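PDB 6ORM: peruvianin-I, which cleaves proteins as a cysteine peptidase of the germin-like (cupin) family in plant latex. Local coordinates for the interface of chains A and B. Sequence-based numbering; all coordinates share one arbitrary frame. Chains: chain A/B, Peruvianin-I.

Contact 1: the interface of chains A and B. Residues chain A 37-39, 42, 59, 64, 66-67, 74; chain B 96, 124-128.
An antiparallel beta-bridge between two copies of one protein, backed by apolar side chains, forms this interface; with its symmetry twin it probably helps to hold the A-B dimer, the building unit from which germin-like hexamers are made. The short strand 38-39 of chain A runs along the edge of strand 126-129 of chain B, so the backbone supplies register and the side chains supply bulk. A:Tyr39 and B:Leu126 pair through both of their peptide groups. B:Leu126 N donates a hydrogen bond to A:Tyr39 O at 2.8 Å, in the plane of that carbonyl, whereas A:Tyr39 N approaches B:Leu126 O at 2.9 Å from above the carbonyl plane. A weaker bond from B:Ile128 N to A:Phe37 O prolongs the ladder.

The main apolar plug is B:Leu126, which has 97 Å² of its surface buried by chain A. Its CG stands anti to the carbonyl carbon (chi1 -55°), and the extended branch CD1 is sent into a cup of chain A. There it meets A:Ile74 CG2 at 3.5 Å and both methyls of A:Val59 tip to tip, while the A:Phe42 ring crosses obliquely and touches the two leucine methyls with CE2. B:Leu96 CD2 completes the packing against the same A:Ile74 methyl.

Two residues along the strand, B:Ile128 divides its branches. CG2, in the crowded position between backbone N and carbonyl carbon, presses on A:Ala66 CB at 3.6 Å and on the tip of A:Phe64, and CD1 faces A:Leu67 CD2. The A:Phe64 ring is steadied within its own chain, because A:Tyr39 CB sits over its centre, 3.4 Å above the plane. On the opposite side of the strand, the B:Phe127 ring lies by A:Phe37 CB and its carbonyl.

A water closes the strand end, linking A:Tyr39 O with A:Phe42 N and lying 2.7 Å from B:Gly124 O.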
ATOM      1  N   PHE A  37      22.732  -8.031  10.342  1.00 46.70           N
ATOM      2  CA  PHE A  37      22.394  -6.959   9.418  1.00 45.25           C
ATOM      3  C   PHE A  37      23.452  -6.754   8.347  1.00 45.39           C
ATOM      4  O   PHE A  37      23.325  -5.836   7.530  1.00 44.77           O
ATOM      5  CB  PHE A  37      22.132  -5.672  10.204  1.00 44.87           C
ATOM      6  CG  PHE A  37      20.971  -5.791  11.152  1.00 45.12           C
ATOM      7  CD1 PHE A  37      19.677  -5.582  10.709  1.00 43.56           C
ATOM      8  CD2 PHE A  37      21.169  -6.158  12.475  1.00 46.64           C
ATOM      9  CE1 PHE A  37      18.602  -5.711  11.568  1.00 44.46           C
ATOM     10  CE2 PHE A  37      20.097  -6.288  13.342  1.00 47.40           C
ATOM     11  CZ  PHE A  37      18.811  -6.062  12.885  1.00 46.14           C
ATOM     12  N   ILE A  38      24.486  -7.587   8.331  1.00 45.73           N
ATOM     13  CA  ILE A  38      25.464  -7.628   7.254  1.00 45.80           C
ATOM     14  C   ILE A  38      25.221  -8.897   6.443  1.00 45.66           C
ATOM     15  O   ILE A  38      24.795  -9.926   6.980  1.00 46.92           O
ATOM     16  CB  ILE A  38      26.906  -7.577   7.805  1.00 46.83           C
ATOM     17  CG1 ILE A  38      27.928  -7.461   6.671  1.00 46.41           C
ATOM     18  CG2 ILE A  38      27.194  -8.791   8.673  1.00 47.87           C
ATOM     19  CD1 ILE A  38      29.363  -7.382   7.153  1.00 47.99           C
ATOM     20  N   TYR A  39      25.457  -8.811   5.136  1.00 44.86           N
ATOM     21  CA  TYR A  39      25.443  -9.987   4.274  1.00 44.85           C
ATOM     22  C   TYR A  39      26.656  -9.933   3.360  1.00 44.86           C
ATOM     23  O   TYR A  39      26.877  -8.928   2.679  1.00 43.99           O
ATOM     24  CB  TYR A  39      24.157 -10.076   3.444  1.00 44.17           C
ATOM     25  CG  TYR A  39      24.079 -11.342   2.617  1.00 45.03           C
ATOM     26  CD1 TYR A  39      23.761 -12.559   3.208  1.00 46.44           C
ATOM     27  CD2 TYR A  39      24.341 -11.322   1.252  1.00 44.46           C
ATOM     28  CE1 TYR A  39      23.694 -13.720   2.463  1.00 47.17           C
ATOM     29  CE2 TYR A  39      24.277 -12.479   0.498  1.00 45.01           C
ATOM     30  CZ  TYR A  39      23.955 -13.674   1.108  1.00 46.22           C
ATOM     31  OH  TYR A  39      23.889 -14.830   0.364  1.00 46.33           O
ATOM     32  N   PHE A  42      28.295 -11.726  -1.623  1.00 44.87           N
ATOM     33  CA  PHE A  42      28.920 -11.284  -2.865  1.00 44.81           C
ATOM     34  C   PHE A  42      30.427 -11.478  -2.872  1.00 48.09           C
ATOM     35  O   PHE A  42      31.042 -11.362  -3.936  1.00 47.96           O
ATOM     36  CB  PHE A  42      28.615  -9.806  -3.129  1.00 42.85           C
ATOM     37  CG  PHE A  42      27.214  -9.547  -3.592  1.00 41.19           C
ATOM     38  CD1 PHE A  42      26.456 -10.556  -4.161  1.00 40.69           C
ATOM     39  CD2 PHE A  42      26.658  -8.287  -3.464  1.00 40.44           C
ATOM     40  CE1 PHE A  42      25.165 -10.312  -4.589  1.00 39.81           C
ATOM     41  CE2 PHE A  42      25.369  -8.034  -3.891  1.00 39.44           C
ATOM     42  CZ  PHE A  42      24.621  -9.048  -4.456  1.00 39.14           C
ATOM     43  N   VAL A  59      20.261 -12.030  -3.463  1.00 44.01           N
ATOM     44  CA  VAL A  59      20.115 -11.559  -2.090  1.00 44.37           C
ATOM     45  C   VAL A  59      18.674 -11.118  -1.873  1.00 44.11           C
ATOM     46  O   VAL A  59      18.360  -9.923  -1.923  1.00 43.71           O
ATOM     47  CB  VAL A  59      21.094 -10.422  -1.742  1.00 44.56           C
ATOM     48  CG1 VAL A  59      21.120 -10.209  -0.237  1.00 45.12           C
ATOM     49  CG2 VAL A  59      22.490 -10.730  -2.254  1.00 45.59           C
ATOM     50  N   PHE A  64      19.131 -13.427   2.968  1.00 44.32           N
ATOM     51  CA  PHE A  64      19.541 -12.351   3.866  1.00 43.20           C
ATOM     52  C   PHE A  64      18.356 -12.082   4.785  1.00 43.07           C
ATOM     53  O   PHE A  64      17.530 -11.200   4.511  1.00 42.27           O
ATOM     54  CB  PHE A  64      19.955 -11.117   3.062  1.00 40.90           C
ATOM     55  CG  PHE A  64      20.570 -10.009   3.876  1.00 40.43           C
ATOM     56  CD1 PHE A  64      20.888 -10.180   5.215  1.00 41.36           C
ATOM     57  CD2 PHE A  64      20.840  -8.784   3.279  1.00 39.14           C
ATOM     58  CE1 PHE A  64      21.452  -9.144   5.943  1.00 41.91           C
ATOM     59  CE2 PHE A  64      21.403  -7.749   3.999  1.00 39.51           C
ATOM     60  CZ  PHE A  64      21.712  -7.927   5.332  1.00 40.90           C
ATOM     61  N   ALA A  66      17.600 -10.456   7.347  1.00 42.00           N
ATOM     62  CA  ALA A  66      17.278  -9.105   7.792  1.00 41.63           C
ATOM     63  C   ALA A  66      16.480  -8.315   6.763  1.00 40.24           C
ATOM     64  O   ALA A  66      15.911  -7.277   7.116  1.00 40.76           O
ATOM     65  CB  ALA A  66      18.559  -8.346   8.144  1.00 42.18           C
ATOM     66  N   LEU A  67      16.430  -8.765   5.506  1.00 40.75           N
ATOM     67  CA  LEU A  67      15.617  -8.088   4.501  1.00 39.38           C
ATOM     68  C   LEU A  67      14.126  -8.294   4.722  1.00 39.57           C
ATOM     69  O   LEU A  67      13.320  -7.539   4.164  1.00 39.02           O
ATOM     70  CB  LEU A  67      16.000  -8.573   3.102  1.00 38.26           C
ATOM     71  CG  LEU A  67      17.398  -8.185   2.623  1.00 38.21           C
ATOM     72  CD1 LEU A  67      17.647  -8.720   1.220  1.00 37.55           C
ATOM     73  CD2 LEU A  67      17.576  -6.671   2.672  1.00 37.86           C
ATOM     74  N   ILE A  74      18.820  -7.008  -3.672  1.00 38.90           N
ATOM     75  CA  ILE A  74      19.847  -6.742  -4.672  1.00 39.48           C
ATOM     76  C   ILE A  74      20.381  -8.075  -5.181  1.00 39.15           C
ATOM     77  O   ILE A  74      20.682  -8.976  -4.389  1.00 40.04           O
ATOM     78  CB  ILE A  74      20.980  -5.844  -4.129  1.00 40.95           C
ATOM     79  CG1 ILE A  74      21.930  -5.438  -5.258  1.00 41.54           C
ATOM     80  CG2 ILE A  74      21.735  -6.509  -2.990  1.00 42.27           C
ATOM     81  CD1 ILE A  74      22.894  -4.327  -4.877  1.00 42.65           C
TER
ATOM     82  N   LEU B  96      19.513  -0.177   1.586  1.00 38.32           N
ATOM     83  CA  LEU B  96      20.382  -1.342   1.465  1.00 38.62           C
ATOM     84  C   LEU B  96      21.729  -0.863   0.936  1.00 39.42           C
ATOM     85  O   LEU B  96      21.844  -0.470  -0.230  1.00 39.72           O
ATOM     86  CB  LEU B  96      19.757  -2.393   0.551  1.00 38.10           C
ATOM     87  CG  LEU B  96      20.528  -3.699   0.342  1.00 38.81           C
ATOM     88  CD1 LEU B  96      20.963  -4.305   1.674  1.00 39.38           C
ATOM     89  CD2 LEU B  96      19.678  -4.686  -0.454  1.00 37.97           C
ATOM     90  N   GLY B 124      31.871  -5.652  -1.435  1.00 44.67           N
ATOM     91  CA  GLY B 124      30.985  -6.777  -1.605  1.00 44.59           C
ATOM     92  C   GLY B 124      29.939  -6.909  -0.513  1.00 44.06           C
ATOM     93  O   GLY B 124      28.869  -7.478  -0.759  1.00 43.79           O
ATOM     94  N   ASP B 125      30.227  -6.402   0.682  1.00 43.63           N
ATOM     95  CA  ASP B 125      29.311  -6.536   1.805  1.00 43.69           C
ATOM     96  C   ASP B 125      28.059  -5.690   1.611  1.00 43.19           C
ATOM     97  O   ASP B 125      28.094  -4.608   1.017  1.00 43.36           O
ATOM     98  CB  ASP B 125      29.992  -6.128   3.110  1.00 44.59           C
ATOM     99  CG  ASP B 125      30.995  -7.150   3.584  1.00 46.22           C
ATOM    100  OD1 ASP B 125      30.823  -8.343   3.261  1.00 46.77           O
ATOM    101  OD2 ASP B 125      31.956  -6.765   4.280  1.00 47.21           O
ATOM    102  N   LEU B 126      26.950  -6.189   2.151  1.00 43.24           N
ATOM    103  CA  LEU B 126      25.687  -5.474   2.193  1.00 42.31           C
ATOM    104  C   LEU B 126      25.295  -5.220   3.642  1.00 42.97           C
ATOM    105  O   LEU B 126      25.630  -6.001   4.537  1.00 44.47           O
ATOM    106  CB  LEU B 126      24.570  -6.254   1.503  1.00 41.11           C
ATOM    107  CG  LEU B 126      24.804  -6.675   0.058  1.00 40.63           C
ATOM    108  CD1 LEU B 126      23.734  -7.663  -0.341  1.00 40.01           C
ATOM    109  CD2 LEU B 126      24.788  -5.469  -0.853  1.00 39.92           C
ATOM    110  N   PHE B 127      24.585  -4.117   3.863  1.00 40.81           N
ATOM    111  CA  PHE B 127      24.089  -3.773   5.188  1.00 40.99           C
ATOM    112  C   PHE B 127      22.746  -3.081   5.014  1.00 40.58           C
ATOM    113  O   PHE B 127      22.627  -2.154   4.210  1.00 40.32           O
ATOM    114  CB  PHE B 127      25.084  -2.869   5.925  1.00 42.11           C
ATOM    115  CG  PHE B 127      24.815  -2.733   7.396  1.00 43.35           C
ATOM    116  CD1 PHE B 127      23.956  -1.756   7.868  1.00 43.85           C
ATOM    117  CD2 PHE B 127      25.430  -3.575   8.310  1.00 44.53           C
ATOM    118  CE1 PHE B 127      23.710  -1.619   9.221  1.00 45.16           C
ATOM    119  CE2 PHE B 127      25.189  -3.446   9.666  1.00 45.58           C
ATOM    120  CZ  PHE B 127      24.327  -2.466  10.122  1.00 45.77           C
ATOM    121  N   ILE B 128      21.741  -3.528   5.761  1.00 39.97           N
ATOM    122  CA  ILE B 128      20.375  -3.045   5.605  1.00 39.44           C
ATOM    123  C   ILE B 128      20.035  -2.126   6.772  1.00 39.96           C
ATOM    124  O   ILE B 128      20.262  -2.473   7.938  1.00 40.58           O
ATOM    125  CB  ILE B 128      19.370  -4.207   5.496  1.00 40.17           C
ATOM    126  CG1 ILE B 128      17.952  -3.673   5.273  1.00 40.13           C
ATOM    127  CG2 ILE B 128      19.440  -5.121   6.719  1.00 41.78           C
ATOM    128  CD1 ILE B 128      17.723  -3.080   3.891  1.00 39.19           C
TER
HETATM  129  O   HOH W   1      27.332  -9.630  -0.081  1.00 41.54           O

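Contact 2: the interface of chains A and B. Residues chain A 71-73, 94-96, 150-152; chain B 71-73, 94-96, 128, 150-152.
A:Leu72 and B:Leu72, with 99 and 86 Å² of their surface buried by the partner, are exchanged across the two-fold axis, each inserted into the other subunit. This is a homodimer interface at the centre of the A-B pair, built from loop residues 71-72 and the ends of strands 95-101 and 145-151. In A:Leu72, CG is anti to the carbonyl carbon (chi1 -79°), which carries the isobutyl group across the boundary and gives its two methyls different tasks. A:Leu72 CD1 goes deeper, lying 3.3 Å from the backbone carbonyl B:Ser150 O and against B:Ser94 CB and B:Leu96 CB. A:Leu72 CD2 crosses obliquely over B:Asn152 and meets B:Asn152 CB at 3.7 Å. Near the axis A:Leu72 CD2 also approaches B:Leu72 CD2, at 4.1 Å. An alanine here would remove CG and both methyls and would probably loosen the packing against B:Ser94, B:Leu96 and B:Asn152.

B:Asn152 is held in shape by its own chain. Its CG occupies the crowded position between backbone N and carbonyl carbon, and B:Asn152 OD1 accepts the backbone N-H of B:Ser94 at 2.7 Å. The nitrogen lies in the plane of the amide carbonyl, but the bond is bent, with 126° at H. This fixes the rotation of the amide and aims B:Asn152 ND2 at a water 3.0 Å away along a nearly straight line (173° at H), while CB, placed by the backbone, faces the leucine. The same water reaches A:Gly71 O, so a bridge crosses beside the leucine.

A:Ser150 and B:Ser150 meet at the axis itself, A:Ser150 OG to B:Ser150 OG at 2.6 Å, with both hydroxyls turned alike. A hydroxyl pair of this kind needs one donor and one acceptor, so the hydrogens are likely to break the symmetry that the heavier atoms keep. Together, reciprocal leucines and a central polar bond give the dimer a largely apolar seam with a definite midpoint.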
ATOM      1  N   GLY A  71      11.519  -4.601   2.285  1.00 38.61           N
ATOM      2  CA  GLY A  71      11.122  -4.144   0.967  1.00 38.21           C
ATOM      3  C   GLY A  71      12.204  -4.024  -0.084  1.00 38.44           C
ATOM      4  O   GLY A  71      11.984  -3.347  -1.094  1.00 38.30           O
ATOM      5  N   LEU A  72      13.362  -4.662   0.098  1.00 37.47           N
ATOM      6  CA  LEU A  72      14.465  -4.482  -0.837  1.00 37.77           C
ATOM      7  C   LEU A  72      15.168  -5.800  -1.134  1.00 38.16           C
ATOM      8  O   LEU A  72      15.212  -6.709  -0.302  1.00 38.51           O
ATOM      9  CB  LEU A  72      15.489  -3.474  -0.303  1.00 38.91           C
ATOM     10  CG  LEU A  72      15.112  -2.003  -0.464  1.00 39.44           C
ATOM     11  CD1 LEU A  72      16.081  -1.127   0.310  1.00 39.78           C
ATOM     12  CD2 LEU A  72      15.092  -1.619  -1.937  1.00 39.00           C
ATOM     13  N   THR A  73      15.728  -5.875  -2.343  1.00 38.57           N
ATOM     14  CA  THR A  73      16.546  -6.987  -2.810  1.00 39.02           C
ATOM     15  C   THR A  73      17.627  -6.414  -3.717  1.00 38.15           C
ATOM     16  O   THR A  73      17.392  -5.440  -4.433  1.00 37.75           O
ATOM     17  CB  THR A  73      15.706  -8.029  -3.576  1.00 39.78           C
ATOM     18  OG1 THR A  73      15.014  -8.874  -2.651  1.00 41.48           O
ATOM     19  CG2 THR A  73      16.565  -8.901  -4.491  1.00 40.11           C
ATOM     20  N   SER A  94       9.947  -3.417  -9.441  1.00 34.06           N
ATOM     21  CA  SER A  94      10.827  -2.706 -10.352  1.00 34.19           C
ATOM     22  C   SER A  94      12.252  -3.226 -10.194  1.00 34.84           C
ATOM     23  O   SER A  94      12.622  -3.784  -9.157  1.00 34.51           O
ATOM     24  CB  SER A  94      10.800  -1.201 -10.076  1.00 34.34           C
ATOM     25  OG  SER A  94       9.484  -0.683 -10.101  1.00 35.15           O
ATOM     26  N   SER A  95      13.061  -3.029 -11.231  1.00 34.71           N
ATOM     27  CA  SER A  95      14.473  -3.389 -11.183  1.00 35.51           C
ATOM     28  C   SER A  95      15.300  -2.210 -11.667  1.00 36.31           C
ATOM     29  O   SER A  95      15.125  -1.749 -12.799  1.00 37.14           O
ATOM     30  CB  SER A  95      14.760  -4.631 -12.031  1.00 36.36           C
ATOM     31  OG  SER A  95      16.128  -4.989 -11.943  1.00 37.25           O
ATOM     32  N   LEU A  96      16.198  -1.730 -10.811  1.00 35.79           N
ATOM     33  CA  LEU A  96      17.140  -0.672 -11.149  1.00 36.26           C
ATOM     34  C   LEU A  96      18.509  -1.319 -11.335  1.00 36.58           C
ATOM     35  O   LEU A  96      19.125  -1.777 -10.366  1.00 36.52           O
ATOM     36  CB  LEU A  96      17.163   0.401 -10.061  1.00 36.25           C
ATOM     37  CG  LEU A  96      18.027   1.645 -10.284  1.00 37.31           C
ATOM     38  CD1 LEU A  96      17.738   2.282 -11.637  1.00 37.11           C
ATOM     39  CD2 LEU A  96      17.796   2.646  -9.163  1.00 37.51           C
ATOM     40  N   SER A 150      18.855  -3.666  -8.271  1.00 36.20           N
ATOM     41  CA  SER A 150      18.149  -3.299  -7.050  1.00 36.51           C
ATOM     42  C   SER A 150      16.652  -3.376  -7.318  1.00 35.87           C
ATOM     43  O   SER A 150      16.163  -2.791  -8.289  1.00 35.55           O
ATOM     44  CB  SER A 150      18.541  -1.893  -6.594  1.00 37.77           C
ATOM     45  OG  SER A 150      19.908  -1.830  -6.222  1.00 39.02           O
ATOM     46  N   LEU A 151      15.931  -4.115  -6.475  1.00 35.62           N
ATOM     47  CA  LEU A 151      14.502  -4.330  -6.661  1.00 35.62           C
ATOM     48  C   LEU A 151      13.747  -3.975  -5.388  1.00 35.89           C
ATOM     49  O   LEU A 151      14.213  -4.252  -4.279  1.00 36.65           O
ATOM     50  CB  LEU A 151      14.213  -5.783  -7.066  1.00 35.49           C
ATOM     51  CG  LEU A 151      14.938  -6.265  -8.328  1.00 35.85           C
ATOM     52  CD1 LEU A 151      16.126  -7.156  -7.975  1.00 36.35           C
ATOM     53  CD2 LEU A 151      13.983  -6.980  -9.277  1.00 35.49           C
ATOM     54  N   ASN A 152      12.572  -3.364  -5.555  1.00 35.61           N
ATOM     55  CA  ASN A 152      11.774  -2.906  -4.416  1.00 36.09           C
ATOM     56  C   ASN A 152      10.812  -4.000  -3.942  1.00 36.42           C
ATOM     57  O   ASN A 152       9.595  -3.831  -3.874  1.00 37.64           O
ATOM     58  CB  ASN A 152      11.036  -1.618  -4.765  1.00 36.06           C
ATOM     59  CG  ASN A 152      10.090  -1.778  -5.940  1.00 36.09           C
ATOM     60  OD1 ASN A 152      10.341  -2.560  -6.860  1.00 36.34           O
ATOM     61  ND2 ASN A 152       8.991  -1.033  -5.914  1.00 35.82           N
TER
ATOM     62  N   GLY B  71       9.398   3.521  -7.646  1.00 36.83           N
ATOM     63  CA  GLY B  71       9.661   3.066  -6.293  1.00 37.06           C
ATOM     64  C   GLY B  71      11.101   2.792  -5.919  1.00 37.57           C
ATOM     65  O   GLY B  71      11.336   2.106  -4.921  1.00 36.95           O
ATOM     66  N   LEU B  72      12.076   3.304  -6.667  1.00 37.35           N
ATOM     67  CA  LEU B  72      13.468   2.990  -6.375  1.00 38.90           C
ATOM     68  C   LEU B  72      14.347   4.228  -6.489  1.00 39.35           C
ATOM     69  O   LEU B  72      14.060   5.156  -7.251  1.00 38.87           O
ATOM     70  CB  LEU B  72      14.018   1.897  -7.299  1.00 40.16           C
ATOM     71  CG  LEU B  72      13.722   0.457  -6.885  1.00 40.52           C
ATOM     72  CD1 LEU B  72      14.111  -0.487  -8.009  1.00 40.52           C
ATOM     73  CD2 LEU B  72      14.442   0.091  -5.591  1.00 40.48           C
ATOM     74  N   THR B  73      15.424   4.215  -5.705  1.00 40.41           N
ATOM     75  CA  THR B  73      16.468   5.230  -5.713  1.00 41.81           C
ATOM     76  C   THR B  73      17.785   4.523  -5.439  1.00 41.33           C
ATOM     77  O   THR B  73      17.829   3.548  -4.685  1.00 41.09           O
ATOM     78  CB  THR B  73      16.215   6.320  -4.645  1.00 43.48           C
ATOM     79  OG1 THR B  73      15.258   7.268  -5.131  1.00 45.15           O
ATOM     80  CG2 THR B  73      17.496   7.059  -4.254  1.00 44.68           C
ATOM     81  N   SER B  94      13.602   2.174   3.366  1.00 40.62           N
ATOM     82  CA  SER B  94      14.739   1.355   3.746  1.00 40.23           C
ATOM     83  C   SER B  94      15.954   1.752   2.917  1.00 39.38           C
ATOM     84  O   SER B  94      15.835   2.325   1.829  1.00 38.36           O
ATOM     85  CB  SER B  94      14.438  -0.127   3.531  1.00 39.25           C
ATOM     86  OG  SER B  94      13.252  -0.516   4.203  1.00 40.21           O
ATOM     87  N   SER B  95      17.138   1.439   3.437  1.00 38.93           N
ATOM     88  CA  SER B  95      18.381   1.651   2.708  1.00 39.02           C
ATOM     89  C   SER B  95      19.206   0.376   2.758  1.00 38.63           C
ATOM     90  O   SER B  95      19.576  -0.083   3.843  1.00 38.99           O
ATOM     91  CB  SER B  95      19.174   2.822   3.288  1.00 39.95           C
ATOM     92  OG  SER B  95      20.352   3.037   2.535  1.00 40.62           O
ATOM     93  N   LEU B  96      19.513  -0.177   1.586  1.00 38.32           N
ATOM     94  CA  LEU B  96      20.382  -1.342   1.465  1.00 38.62           C
ATOM     95  C   LEU B  96      21.729  -0.863   0.936  1.00 39.42           C
ATOM     96  O   LEU B  96      21.844  -0.470  -0.230  1.00 39.72           O
ATOM     97  CB  LEU B  96      19.757  -2.393   0.551  1.00 38.10           C
ATOM     98  CG  LEU B  96      20.528  -3.699   0.342  1.00 38.81           C
ATOM     99  CD1 LEU B  96      20.963  -4.305   1.674  1.00 39.38           C
ATOM    100  CD2 LEU B  96      19.678  -4.686  -0.454  1.00 37.97           C
ATOM    101  N   ILE B 128      21.741  -3.528   5.761  1.00 39.97           N
ATOM    102  CA  ILE B 128      20.375  -3.045   5.605  1.00 39.44           C
ATOM    103  C   ILE B 128      20.035  -2.126   6.772  1.00 39.96           C
ATOM    104  O   ILE B 128      20.262  -2.473   7.938  1.00 40.58           O
ATOM    105  CB  ILE B 128      19.370  -4.207   5.496  1.00 40.17           C
ATOM    106  CG1 ILE B 128      17.952  -3.673   5.273  1.00 40.13           C
ATOM    107  CG2 ILE B 128      19.440  -5.121   6.719  1.00 41.78           C
ATOM    108  CD1 ILE B 128      17.723  -3.080   3.891  1.00 39.19           C
ATOM    109  N   SER B 150      20.792   1.589  -1.989  1.00 39.45           N
ATOM    110  CA  SER B 150      19.548   1.342  -2.706  1.00 38.97           C
ATOM    111  C   SER B 150      18.384   1.547  -1.747  1.00 39.40           C
ATOM    112  O   SER B 150      18.375   0.984  -0.647  1.00 39.73           O
ATOM    113  CB  SER B 150      19.516  -0.074  -3.283  1.00 38.37           C
ATOM    114  OG  SER B 150      20.506  -0.252  -4.282  1.00 39.31           O
ATOM    115  N   LEU B 151      17.421   2.371  -2.151  1.00 38.86           N
ATOM    116  CA  LEU B 151      16.292   2.711  -1.299  1.00 39.15           C
ATOM    117  C   LEU B 151      14.981   2.452  -2.028  1.00 37.80           C
ATOM    118  O   LEU B 151      14.867   2.711  -3.230  1.00 37.84           O
ATOM    119  CB  LEU B 151      16.376   4.170  -0.850  1.00 40.96           C
ATOM    120  CG  LEU B 151      17.683   4.541  -0.141  1.00 42.59           C
ATOM    121  CD1 LEU B 151      18.602   5.340  -1.057  1.00 42.69           C
ATOM    122  CD2 LEU B 151      17.412   5.303   1.148  1.00 44.00           C
ATOM    123  N   ASN B 152      13.992   1.949  -1.290  1.00 37.93           N
ATOM    124  CA  ASN B 152      12.700   1.590  -1.875  1.00 37.45           C
ATOM    125  C   ASN B 152      11.748   2.788  -1.856  1.00 38.89           C
ATOM    126  O   ASN B 152      10.639   2.747  -1.329  1.00 39.80           O
ATOM    127  CB  ASN B 152      12.105   0.387  -1.149  1.00 36.83           C
ATOM    128  CG  ASN B 152      11.861   0.648   0.328  1.00 37.57           C
ATOM    129  OD1 ASN B 152      12.597   1.396   0.975  1.00 37.88           O
ATOM    130  ND2 ASN B 152      10.816   0.030   0.868  1.00 36.72           N
TER
HETATM  131  O   HOH W   2       9.224  -1.756  -1.016  1.00 46.61           O

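The C-alpha centres of contact 1 and contact 2 lie about 12 Å apart, making them neighbouring parts of one two-fold interface. B:Leu96 and B:Ile128 belong to both, so strands 95-101 and 126-129 of chain B join the peripheral bridge to the axial seam; in chain A, strand 73-79 starts in contact 2 and continues into contact 1. Contact 2 straddles the symmetry axis, whereas contact 1 lies to one side and recurs with the chains exchanged. The dimer is thus likely to be held at its middle and both flanks, a sturdy unit for the six-chain assembly.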